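Local coordinates for protein iron-containing alcohol dehydrogenase (Ralstonia eutropha, PDB 3JZD) that probably reduces maleylacetate to 3-oxoadipate with NADH or NADPH, as a homodimeric member of the iron-containing alcohol dehydrogenase family, at residues 27-32 against 57-61; 39-45 against 63-69. All blocks are in the same frame, centred on the assembly; numbering follows the deposited sequence.

Contact 1. Residues 27-32 against 57-61; sequences VAAEVE and LLGPL
Ala28 and Leu58 bring the two backbones closest, their CA atoms 4.8 Å apart, where helix 27-33 meets the last turn of helix 48-58 and the bend that follows it. No hydrogen bond crosses the contact, and what joins the two sides is apolar packing. Leu58 supplies the central group: its CD2 methyl lies 3.7 Å from Ala28 CA and 3.9 Å from Val31 CG2, with Val27 CG2 a little farther off, so one methyl rests on three residues spanning a single helical turn. At Ala28 this methyl reaches the helix backbone itself, while Ala28 CB stands 4.3 Å from it. Toward the start of helix 27-33, Val27 holds CG1 in the crowded position between backbone N and carbonyl carbon (chi1 63°), which directs that methyl to Leu57 CB at 3.6 Å. Beyond the bend, Leu61 repeats the theme with CD1, placed 3.9 Å from Ala28 CB and 3.8 Å from Glu32 CG, crossing the aliphatic part of the glutamate at about a right angle. The turn that carries Leu61 back is made at Gly59, whose positive phi (59°) ends the helical conformation, and Leu61 N donates a hydrogen bond to Leu58 O at 2.9 Å. Val31 and Leu58 also rest on Ala39 of strand 39-42, while Val27 and Val31 reach Val94 of strand 92-97, so the two helices pack side by side over one face of the parallel sheet.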
ATOM      1  N   VAL A  27      22.343   8.099  -1.517  1.00 16.14           N
ATOM      2  CA  VAL A  27      21.799   8.983  -2.532  1.00 15.99           C
ATOM      3  C   VAL A  27      22.408   8.793  -3.926  1.00 16.37           C
ATOM      4  O   VAL A  27      21.673   8.798  -4.918  1.00 17.25           O
ATOM      5  CB  VAL A  27      21.826  10.501  -2.095  1.00 17.48           C
ATOM      6  CG1 VAL A  27      23.263  11.068  -1.855  1.00 13.94           C
ATOM      7  CG2 VAL A  27      21.054  11.362  -3.116  1.00 11.35           C
ATOM      8  N   ALA A  28      23.723   8.616  -4.020  1.00 15.99           N
ATOM      9  CA  ALA A  28      24.387   8.461  -5.330  1.00 14.41           C
ATOM     10  C   ALA A  28      23.878   7.213  -6.017  1.00 14.99           C
ATOM     11  O   ALA A  28      23.647   7.238  -7.220  1.00 12.74           O
ATOM     12  CB  ALA A  28      25.907   8.376  -5.201  1.00 11.46           C
ATOM     13  N   ALA A  29      23.749   6.121  -5.252  1.00 15.04           N
ATOM     14  CA  ALA A  29      23.245   4.832  -5.769  1.00 16.75           C
ATOM     15  C   ALA A  29      21.815   5.014  -6.336  1.00 17.23           C
ATOM     16  O   ALA A  29      21.489   4.430  -7.350  1.00 16.40           O
ATOM     17  CB  ALA A  29      23.260   3.708  -4.682  1.00 13.13           C
ATOM     18  N   GLU A  30      20.997   5.854  -5.694  1.00 16.75           N
ATOM     19  CA  GLU A  30      19.613   6.089  -6.173  1.00 16.90           C
ATOM     20  C   GLU A  30      19.524   6.926  -7.438  1.00 17.51           C
ATOM     21  O   GLU A  30      18.686   6.681  -8.317  1.00 19.21           O
ATOM     22  CB  GLU A  30      18.761   6.668  -5.042  1.00 16.37           C
ATOM     23  CG  GLU A  30      18.570   5.670  -3.920  1.00 19.80           C
ATOM     24  CD  GLU A  30      17.886   4.361  -4.399  1.00 17.87           C
ATOM     25  OE1 GLU A  30      17.040   4.400  -5.319  1.00 16.88           O
ATOM     26  OE2 GLU A  30      18.188   3.311  -3.834  1.00 17.85           O
ATOM     27  N   VAL A  31      20.384   7.922  -7.540  1.00 17.41           N
ATOM     28  CA  VAL A  31      20.512   8.704  -8.776  1.00 16.46           C
ATOM     29  C   VAL A  31      21.015   7.797  -9.926  1.00 18.46           C
ATOM     30  O   VAL A  31      20.456   7.834 -11.038  1.00 17.65           O
ATOM     31  CB  VAL A  31      21.437   9.934  -8.544  1.00 15.91           C
ATOM     32  CG1 VAL A  31      21.861  10.599  -9.847  1.00 21.24           C
ATOM     33  CG2 VAL A  31      20.705  10.963  -7.615  1.00 15.51           C
ATOM     34  N   GLU A  32      22.046   6.982  -9.651  1.00 19.04           N
ATOM     35  CA  GLU A  32      22.618   6.065 -10.656  1.00 21.42           C
ATOM     36  C   GLU A  32      21.540   5.098 -11.121  1.00 20.74           C
ATOM     37  O   GLU A  32      21.464   4.797 -12.278  1.00 20.69           O
ATOM     38  CB  GLU A  32      23.836   5.275 -10.099  1.00 22.46           C
ATOM     39  CG  GLU A  32      25.126   6.114  -9.843  1.00 28.53           C
ATOM     40  CD  GLU A  32      26.206   5.440  -8.944  1.00 38.65           C
ATOM     41  OE1 GLU A  32      25.922   4.557  -8.087  1.00 39.58           O
ATOM     42  OE2 GLU A  32      27.373   5.848  -9.085  1.00 41.82           O
ATOM     43  N   LEU A  57      28.068  13.671  -1.245  1.00 18.26           N
ATOM     44  CA  LEU A  57      27.828  12.259  -1.448  1.00 18.76           C
ATOM     45  C   LEU A  57      27.705  11.933  -2.957  1.00 19.51           C
ATOM     46  O   LEU A  57      28.182  10.905  -3.401  1.00 21.93           O
ATOM     47  CB  LEU A  57      26.595  11.781  -0.673  1.00 16.62           C
ATOM     48  CG  LEU A  57      26.854  11.610   0.827  1.00 15.33           C
ATOM     49  CD1 LEU A  57      25.587  11.670   1.675  1.00 11.54           C
ATOM     50  CD2 LEU A  57      27.568  10.323   1.048  1.00 14.70           C
ATOM     51  N   LEU A  58      27.099  12.812  -3.729  1.00 18.31           N
ATOM     52  CA  LEU A  58      26.921  12.576  -5.163  1.00 19.72           C
ATOM     53  C   LEU A  58      28.236  12.615  -5.936  1.00 20.88           C
ATOM     54  O   LEU A  58      28.359  11.984  -6.993  1.00 18.95           O
ATOM     55  CB  LEU A  58      25.972  13.604  -5.765  1.00 20.11           C
ATOM     56  CG  LEU A  58      24.526  13.427  -5.348  1.00 21.32           C
ATOM     57  CD1 LEU A  58      23.703  14.627  -5.813  1.00 14.91           C
ATOM     58  CD2 LEU A  58      23.975  12.119  -5.908  1.00 17.93           C
ATOM     59  N   GLY A  59      29.198  13.372  -5.397  1.00 20.65           N
ATOM     60  CA  GLY A  59      30.507  13.487  -5.967  1.00 21.86           C
ATOM     61  C   GLY A  59      30.370  14.013  -7.373  1.00 21.71           C
ATOM     62  O   GLY A  59      29.699  15.017  -7.560  1.00 21.87           O
ATOM     63  N   PRO A  60      30.913  13.283  -8.365  1.00 21.84           N
ATOM     64  CA  PRO A  60      30.873  13.756  -9.733  1.00 22.86           C
ATOM     65  C   PRO A  60      29.485  13.709 -10.354  1.00 22.27           C
ATOM     66  O   PRO A  60      29.322  14.244 -11.439  1.00 22.98           O
ATOM     67  CB  PRO A  60      31.841  12.810 -10.450  1.00 23.97           C
ATOM     68  CG  PRO A  60      31.698  11.565  -9.707  1.00 25.81           C
ATOM     69  CD  PRO A  60      31.596  11.982  -8.280  1.00 21.75           C
ATOM     70  N   LEU A  61      28.509  13.088  -9.691  1.00 19.24           N
ATOM     71  CA  LEU A  61      27.141  13.103 -10.165  1.00 18.45           C
ATOM     72  C   LEU A  61      26.464  14.428  -9.832  1.00 18.95           C
ATOM     73  O   LEU A  61      25.404  14.689 -10.332  1.00 20.62           O
ATOM     74  CB  LEU A  61      26.313  11.988  -9.536  1.00 19.72           C
ATOM     75  CG  LEU A  61      26.643  10.548  -9.869  1.00 22.20           C
ATOM     76  CD1 LEU A  61      26.006   9.670  -8.857  1.00 17.93           C
ATOM     77  CD2 LEU A  61      26.169  10.217 -11.315  1.00 22.86           C
TER

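Contact 2. Residues 39-45 against 63-69; sequences ALVLCTP and AGVYAGA. With NAD (nicotinamide-adenine-dinucleotide), chain E.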
ATOM      1  N   ALA A  39      22.844  15.504 -11.182  1.00 17.47           N
ATOM      2  CA  ALA A  39      21.732  15.771 -10.313  1.00 16.59           C
ATOM      3  C   ALA A  39      21.932  17.124  -9.633  1.00 16.78           C
ATOM      4  O   ALA A  39      22.971  17.377  -9.035  1.00 18.01           O
ATOM      5  CB  ALA A  39      21.610  14.629  -9.285  1.00 13.65           C
ATOM      6  N   LEU A  40      20.925  17.982  -9.718  1.00 17.77           N
ATOM      7  CA  LEU A  40      20.941  19.287  -9.053  1.00 16.65           C
ATOM      8  C   LEU A  40      20.263  19.128  -7.700  1.00 15.97           C
ATOM      9  O   LEU A  40      19.127  18.681  -7.629  1.00 16.41           O
ATOM     10  CB  LEU A  40      20.164  20.311  -9.876  1.00 16.33           C
ATOM     11  CG  LEU A  40      20.035  21.731  -9.337  1.00 18.63           C
ATOM     12  CD1 LEU A  40      21.430  22.427  -9.275  1.00 17.37           C
ATOM     13  CD2 LEU A  40      19.040  22.483 -10.229  1.00 18.52           C
ATOM     14  N   VAL A  41      20.960  19.535  -6.649  1.00 15.10           N
ATOM     15  CA  VAL A  41      20.473  19.466  -5.282  1.00 13.83           C
ATOM     16  C   VAL A  41      19.777  20.788  -4.957  1.00 16.21           C
ATOM     17  O   VAL A  41      20.340  21.893  -5.181  1.00 17.11           O
ATOM     18  CB  VAL A  41      21.627  19.199  -4.277  1.00 15.13           C
ATOM     19  CG1 VAL A  41      21.042  19.093  -2.831  1.00 10.63           C
ATOM     20  CG2 VAL A  41      22.440  17.944  -4.692  1.00 11.25           C
ATOM     21  N   LEU A  42      18.580  20.667  -4.399  1.00 15.43           N
ATOM     22  CA  LEU A  42      17.736  21.783  -4.091  1.00 16.07           C
ATOM     23  C   LEU A  42      17.553  21.920  -2.599  1.00 17.30           C
ATOM     24  O   LEU A  42      17.414  20.908  -1.886  1.00 17.05           O
ATOM     25  CB  LEU A  42      16.352  21.545  -4.710  1.00 16.31           C
ATOM     26  CG  LEU A  42      16.246  21.197  -6.193  1.00 16.16           C
ATOM     27  CD1 LEU A  42      14.792  20.808  -6.604  1.00 17.99           C
ATOM     28  CD2 LEU A  42      16.776  22.356  -7.012  1.00 15.21           C
ATOM     29  N   CYS A  43      17.504  23.156  -2.123  1.00 16.78           N
ATOM     30  CA  CYS A  43      17.208  23.424  -0.708  1.00 17.72           C
ATOM     31  C   CYS A  43      16.792  24.858  -0.502  1.00 17.14           C
ATOM     32  O   CYS A  43      16.860  25.674  -1.430  1.00 16.04           O
ATOM     33  CB  CYS A  43      18.431  23.125   0.176  1.00 17.33           C
ATOM     34  SG  CYS A  43      19.898  24.102  -0.197  1.00 19.56           S
ATOM     35  N   THR A  44      16.357  25.156   0.716  1.00 17.74           N
ATOM     36  CA  THR A  44      16.085  26.522   1.115  1.00 19.91           C
ATOM     37  C   THR A  44      17.464  27.068   1.569  1.00 22.55           C
ATOM     38  O   THR A  44      18.380  26.283   1.830  1.00 21.84           O
ATOM     39  CB  THR A  44      15.138  26.601   2.312  1.00 19.81           C
ATOM     40  OG1 THR A  44      15.715  25.879   3.402  1.00 21.39           O
ATOM     41  CG2 THR A  44      13.783  26.014   2.014  1.00 16.09           C
ATOM     42  N   PRO A  45      17.599  28.399   1.721  1.00 23.96           N
ATOM     43  CA  PRO A  45      18.900  28.901   2.161  1.00 24.17           C
ATOM     44  C   PRO A  45      19.266  28.403   3.557  1.00 25.84           C
ATOM     45  O   PRO A  45      20.452  28.294   3.862  1.00 28.04           O
ATOM     46  CB  PRO A  45      18.735  30.431   2.138  1.00 24.94           C
ATOM     47  CG  PRO A  45      17.509  30.705   1.305  1.00 26.56           C
ATOM     48  CD  PRO A  45      16.625  29.482   1.480  1.00 24.08           C
ATOM     49  N   ALA A  63      25.391  18.230  -9.879  1.00 21.25           N
ATOM     50  CA  ALA A  63      25.281  19.361 -10.798  1.00 21.96           C
ATOM     51  C   ALA A  63      25.352  20.646  -9.976  1.00 22.39           C
ATOM     52  O   ALA A  63      25.186  21.716 -10.507  1.00 23.25           O
ATOM     53  CB  ALA A  63      23.932  19.314 -11.562  1.00 17.96           C
ATOM     54  N   GLY A  64      25.610  20.544  -8.681  1.00 22.80           N
ATOM     55  CA  GLY A  64      25.662  21.715  -7.802  1.00 23.31           C
ATOM     56  C   GLY A  64      24.443  21.823  -6.902  1.00 22.81           C
ATOM     57  O   GLY A  64      23.566  20.964  -6.918  1.00 23.61           O
ATOM     58  N   VAL A  65      24.393  22.900  -6.126  1.00 21.87           N
ATOM     59  CA  VAL A  65      23.323  23.144  -5.183  1.00 21.88           C
ATOM     60  C   VAL A  65      22.630  24.447  -5.514  1.00 22.25           C
ATOM     61  O   VAL A  65      23.272  25.462  -5.698  1.00 23.75           O
ATOM     62  CB  VAL A  65      23.838  23.239  -3.733  1.00 21.24           C
ATOM     63  CG1 VAL A  65      22.715  23.660  -2.776  1.00 16.35           C
ATOM     64  CG2 VAL A  65      24.455  21.936  -3.303  1.00 19.21           C
ATOM     65  N   TYR A  66      21.321  24.389  -5.641  1.00 22.75           N
ATOM     66  CA  TYR A  66      20.513  25.549  -5.863  1.00 22.26           C
ATOM     67  C   TYR A  66      19.766  25.711  -4.561  1.00 22.53           C
ATOM     68  O   TYR A  66      18.838  24.943  -4.268  1.00 19.58           O
ATOM     69  CB  TYR A  66      19.523  25.344  -6.990  1.00 22.57           C
ATOM     70  CG  TYR A  66      18.644  26.560  -7.163  1.00 21.67           C
ATOM     71  CD1 TYR A  66      17.437  26.667  -6.508  1.00 24.17           C
ATOM     72  CD2 TYR A  66      19.063  27.624  -7.947  1.00 25.53           C
ATOM     73  CE1 TYR A  66      16.647  27.789  -6.656  1.00 29.16           C
ATOM     74  CE2 TYR A  66      18.277  28.735  -8.118  1.00 24.28           C
ATOM     75  CZ  TYR A  66      17.085  28.812  -7.482  1.00 22.65           C
ATOM     76  OH  TYR A  66      16.318  29.910  -7.649  1.00 29.60           O
ATOM     77  N   ALA A  67      20.165  26.723  -3.806  1.00 23.57           N
ATOM     78  CA  ALA A  67      19.649  26.974  -2.462  1.00 25.23           C
ATOM     79  C   ALA A  67      18.630  28.085  -2.379  1.00 26.29           C
ATOM     80  O   ALA A  67      18.628  28.833  -1.414  1.00 29.62           O
ATOM     81  CB  ALA A  67      20.798  27.286  -1.536  1.00 24.19           C
ATOM     82  N   GLY A  68      17.716  28.162  -3.325  1.00 26.97           N
ATOM     83  CA  GLY A  68      16.686  29.177  -3.264  1.00 27.65           C
ATOM     84  C   GLY A  68      15.263  28.670  -3.144  1.00 29.85           C
ATOM     85  O   GLY A  68      14.338  29.354  -3.564  1.00 32.50           O
ATOM     86  N   ALA A  69      15.030  27.496  -2.581  1.00 29.58           N
ATOM     87  CA  ALA A  69      13.642  27.065  -2.401  1.00 29.39           C
ATOM     88  C   ALA A  69      12.989  28.101  -1.494  1.00 30.63           C
ATOM     89  O   ALA A  69      13.662  28.645  -0.612  1.00 29.59           O
ATOM     90  CB  ALA A  69      13.543  25.730  -1.781  1.00 26.49           C
TER
HETATM   91  PA  NAD E 400       8.788  24.104   4.680  1.00 26.34           P
HETATM   92  O1A NAD E 400       9.270  23.220   3.568  1.00 30.14           O
HETATM   93  O2A NAD E 400       8.185  25.307   4.094  1.00 24.21           O
HETATM   94  O5B NAD E 400       9.936  24.295   5.791  1.00 28.39           O
HETATM   95  C5B NAD E 400       9.853  25.350   6.747  1.00 27.83           C
HETATM   96  C4B NAD E 400      11.250  25.685   7.237  1.00 26.90           C
HETATM   97  O4B NAD E 400      11.812  24.625   7.985  1.00 23.94           O
HETATM   98  C3B NAD E 400      12.203  25.906   6.068  1.00 29.25           C
HETATM   99  O3B NAD E 400      13.046  26.997   6.306  1.00 32.77           O
HETATM  100  C2B NAD E 400      13.068  24.669   6.042  1.00 30.45           C
HETATM  101  O2B NAD E 400      14.339  24.917   5.488  1.00 28.51           O
HETATM  102  C1B NAD E 400      13.109  24.313   7.524  1.00 20.89           C
HETATM  103  N9A NAD E 400      13.352  22.889   7.750  1.00 22.98           N
HETATM  104  C8A NAD E 400      12.658  21.879   7.133  1.00 20.74           C
HETATM  105  N7A NAD E 400      13.124  20.712   7.605  1.00 25.99           N
HETATM  106  C5A NAD E 400      14.102  20.937   8.495  1.00 25.46           C
HETATM  107  C6A NAD E 400      14.937  20.084   9.231  1.00 26.30           C
HETATM  108  N6A NAD E 400      14.667  18.809   9.422  1.00 28.46           N
HETATM  109  N1A NAD E 400      15.899  20.647  10.034  1.00 30.71           N
HETATM  110  C2A NAD E 400      16.040  22.012  10.114  1.00 23.08           C
HETATM  111  N3A NAD E 400      15.209  22.854   9.398  1.00 24.83           N
HETATM  112  C4A NAD E 400      14.262  22.322   8.576  1.00 24.79           C
HETATM  113  O3  NAD E 400       7.660  23.454   5.631  1.00 22.37           O
HETATM  114  PN  NAD E 400       6.674  22.231   5.276  1.00 23.12           P
HETATM  115  O1N NAD E 400       5.561  22.389   6.311  1.00 21.44           O
HETATM  116  O2N NAD E 400       7.450  20.985   5.124  1.00 17.77           O
HETATM  117  O5D NAD E 400       6.106  22.503   3.844  1.00 19.32           O
HETATM  118  C5D NAD E 400       4.939  23.253   3.675  1.00 26.00           C
HETATM  119  C4D NAD E 400       4.862  23.620   2.207  1.00 26.98           C
HETATM  120  O4D NAD E 400       4.705  22.421   1.489  1.00 22.08           O
HETATM  121  C3D NAD E 400       3.645  24.467   1.889  1.00 24.16           C
HETATM  122  O3D NAD E 400       3.919  25.201   0.735  1.00 21.52           O
HETATM  123  C2D NAD E 400       2.595  23.437   1.619  1.00 26.09           C
HETATM  124  O2D NAD E 400       1.511  23.962   0.894  1.00 23.73           O
HETATM  125  C1D NAD E 400       3.438  22.413   0.856  1.00 23.48           C
HETATM  126  N1N NAD E 400       2.811  21.081   0.863  1.00 25.98           N
HETATM  127  C2N NAD E 400       2.411  20.555  -0.338  1.00 24.77           C
HETATM  128  C3N NAD E 400       1.820  19.301  -0.391  1.00 26.50           C
HETATM  129  C7N NAD E 400       1.463  18.679  -1.723  1.00 22.73           C
HETATM  130  O7N NAD E 400       0.921  17.394  -1.765  1.00 25.10           O
HETATM  131  N7N NAD E 400       1.685  19.294  -2.869  1.00 23.83           N
HETATM  132  C4N NAD E 400       1.641  18.581   0.801  1.00 25.66           C
HETATM  133  C5N NAD E 400       2.058  19.119   2.013  1.00 30.00           C
HETATM  134  C6N NAD E 400       2.671  20.374   2.029  1.00 25.05           C
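Thr44 brings this strand pair to the NAD site: it follows strand 39-42, touches Ala69 through CG2, and gives a hydrogen bond from OG1 to O2B of the adenosine ribose at 2.7 Å. Its OG1 sits between the backbone N and the carbonyl carbon (chi1 58°), the rotation that turns the hydroxyl to the cofactor while CG2 stays 3.8 Å from Ala69 CB. Behind it, the backbones pair in parallel with their axes at 17°. Gly64 O accepts a hydrogen bond from Val41 N at 3.0 Å, and Val41 O in turn accepts one from Tyr66 N at 2.7 Å, both donors nearly in line with the carbonyl bond. Pairing continues past strand 62-66, where Ala69 N gives a hydrogen bond to Cys43 O at 2.8 Å, tilted from the carbonyl plane. These strands are the two arms of a right-handed beta-alpha-beta crossover through helix 48-58, part of the Rossmann-like nucleotide-binding domain of this family, with strand 62-66 at the sheet edge within the chain. Val41 and Val65 lie on the face toward that helix, where Cys43 SG packs against Val65 CG1 and stands 3.6 Å from Ala67 CB. On the other face, Leu42 CD2 meets Tyr66 CB at 4.1 Å. With CG anti to the backbone N (chi1 178°), the Tyr66 ring is carried to helix 75-88, where OH is hydrogen-bonded to Asp80 OD2.

How the contacts relate
Contacts 1 and 2 have centres about 15 Å apart, and both lie on the same side of the chain's centre. Their segments alternate in sequence: 27-32, 39-45, 57-61, then 63-69, so strand 39-42 follows the first helix and helix 48-58 bridges the two strands. Contact 1 belongs to the helices on one face of the sheet; contact 2 joins its last two strands within the chain. The two touch directly, Leu58 CD1 lying 3.7 Å from Val41 CG2, and Leu61 O probably accepts a hydrogen bond from Ala39 N at 2.8 Å. The cofactor lies beyond the C-terminal ends of the strands, reached by Thr44 of contact 2, whereas contact 1 lies alongside the strands.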